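Side-chain contact in fibrillarin-like rRNA/tRNA 2'-O-methyltransferase (Methanocaldococcus jannaschii, PDB 1FBN), which probably transfers methyl groups from S-adenosyl-L-methionine to ribose 2'-hydroxyls of rRNA and tRNA at sites chosen by a guide RNA: residues A131-P134 and Q135-A138. Residues are numbered along the deposited sequence; the frame is centred on the assembly and turned at random.
Sequences ANKP and QEYA
Pro134 CA and its carbonyl oxygen lie over one face of the Tyr137 ring. Pro134 CA sits 3.9 Å from the ring centroid, 25° off the normal, a CH-pi contact. The carbonyl oxygen of Pro134 covers the same face nearer the rim. At the ring edge Ala131 CA approaches to 3.4 Å from Tyr137 OH. The ring folds back under the turn because CG of Tyr137 stands between its backbone N and carbonyl carbon (chi1 47°). The phenol OH is hydrogen-bonded to Asn163 of helix 156-167, and Phe167 meets the ring nearly parallel.

The backbone makes a short 3-10 turn. Glu136 N donates to Lys133 O at 3.2 Å, and Tyr137 N donates to Pro134 O, also at 3.2 Å. A water links Lys133 O (3.0 Å) to Glu136 OE1 (2.8 Å).

On the outer side of the turn, the Gln135 side chain bends at chi2 (-82°) and brings its amide back along the Lys133 backbone, with NE2 3.6 Å from Lys133 CB. Lys133 and Glu136 run side by side, touching through Lys133 CD and the carboxylate. Lys133 NZ stays 6.0 Å from Glu136 OE2, too far for a salt bridge, so any attraction between the charges is probably weak.

With an alanine in place of Tyr137, the turn would probably lose the ring beneath Pro134 CA and leave Asn163 OD1 without its phenol partner. The turn follows the predicted S-adenosyl-L-methionine site at Asp130 and Ala131 in this Rossmann-like methyltransferase. Its chemistry is two-sided: Pro134 and Tyr137 are buried against the fold, while the polar and charged chains of Lys133, Gln135 and Glu136 are exposed.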
loop_
_atom_site.group_PDB
_atom_site.type_symbol
_atom_site.label_atom_id
_atom_site.label_comp_id
_atom_site.label_asym_id
_atom_site.label_seq_id
_atom_site.Cartn_x
_atom_site.Cartn_y
_atom_site.Cartn_z
ATOM N N ALA A 131 -9.970 4.585 11.741
ATOM C CA ALA A 131 -9.541 3.195 11.607
ATOM C C ALA A 131 -9.556 2.448 12.936
ATOM O O ALA A 131 -9.534 1.217 12.955
ATOM C CB ALA A 131 -8.164 3.121 10.979
ATOM N N ASN A 132 -9.596 3.192 14.039
ATOM C CA ASN A 132 -9.627 2.596 15.368
ATOM C C ASN A 132 -11.048 2.162 15.747
ATOM O O ASN A 132 -11.263 1.538 16.787
ATOM C CB ASN A 132 -9.064 3.579 16.397
ATOM C CG ASN A 132 -8.750 2.920 17.722
ATOM O OD1 ASN A 132 -8.169 1.830 17.770
ATOM N ND2 ASN A 132 -9.134 3.578 18.812
ATOM N N LYS A 133 -12.013 2.497 14.891
ATOM C CA LYS A 133 -13.421 2.133 15.091
ATOM C C LYS A 133 -13.951 1.574 13.771
ATOM O O LYS A 133 -14.788 2.198 13.119
ATOM C CB LYS A 133 -14.260 3.355 15.488
ATOM C CG LYS A 133 -13.801 4.084 16.742
ATOM C CD LYS A 133 -14.759 5.218 17.083
ATOM C CE LYS A 133 -14.086 6.311 17.905
ATOM N NZ LYS A 133 -13.461 5.805 19.153
ATOM N N PRO A 134 -13.474 0.382 13.365
ATOM C CA PRO A 134 -13.898 -0.257 12.115
ATOM C C PRO A 134 -15.378 -0.621 12.026
ATOM O O PRO A 134 -15.923 -0.726 10.923
ATOM C CB PRO A 134 -12.994 -1.489 12.037
ATOM C CG PRO A 134 -12.771 -1.826 13.470
ATOM C CD PRO A 134 -12.512 -0.474 14.082
ATOM N N GLN A 135 -16.031 -0.796 13.175
ATOM C CA GLN A 135 -17.450 -1.148 13.197
ATOM C C GLN A 135 -18.318 -0.053 12.593
ATOM O O GLN A 135 -19.405 -0.330 12.088
ATOM C CB GLN A 135 -17.927 -1.450 14.621
ATOM C CG GLN A 135 -17.903 -0.267 15.582
ATOM C CD GLN A 135 -16.532 -0.012 16.196
ATOM O OE1 GLN A 135 -15.558 -0.721 15.914
ATOM N NE2 GLN A 135 -16.458 0.999 17.059
ATOM N N GLU A 136 -17.823 1.182 12.625
ATOM C CA GLU A 136 -18.559 2.318 12.085
ATOM C C GLU A 136 -18.735 2.280 10.571
ATOM O O GLU A 136 -19.717 2.808 10.049
ATOM C CB GLU A 136 -17.920 3.640 12.518
ATOM C CG GLU A 136 -18.095 3.955 14.001
ATOM C CD GLU A 136 -17.664 5.372 14.371
ATOM O OE1 GLU A 136 -16.837 5.961 13.644
ATOM O OE2 GLU A 136 -18.150 5.900 15.396
ATOM N N TYR A 137 -17.787 1.676 9.860
ATOM C CA TYR A 137 -17.896 1.572 8.405
ATOM C C TYR A 137 -18.082 0.132 7.900
ATOM O O TYR A 137 -17.917 -0.146 6.709
ATOM C CB TYR A 137 -16.712 2.257 7.705
ATOM C CG TYR A 137 -15.341 1.937 8.261
ATOM C CD1 TYR A 137 -14.644 0.805 7.843
ATOM C CD2 TYR A 137 -14.717 2.800 9.167
ATOM C CE1 TYR A 137 -13.355 0.542 8.311
ATOM C CE2 TYR A 137 -13.431 2.546 9.640
ATOM C CZ TYR A 137 -12.754 1.417 9.211
ATOM O OH TYR A 137 -11.477 1.164 9.671
ATOM N N ALA A 138 -18.486 -0.762 8.801
ATOM C CA ALA A 138 -18.695 -2.169 8.464
ATOM C C ALA A 138 -19.879 -2.432 7.525
ATOM O O ALA A 138 -19.954 -3.496 6.911
ATOM C CB ALA A 138 -18.809 -3.008 9.733
HETATM O O HOH W 1 -14.845 4.913 11.937
#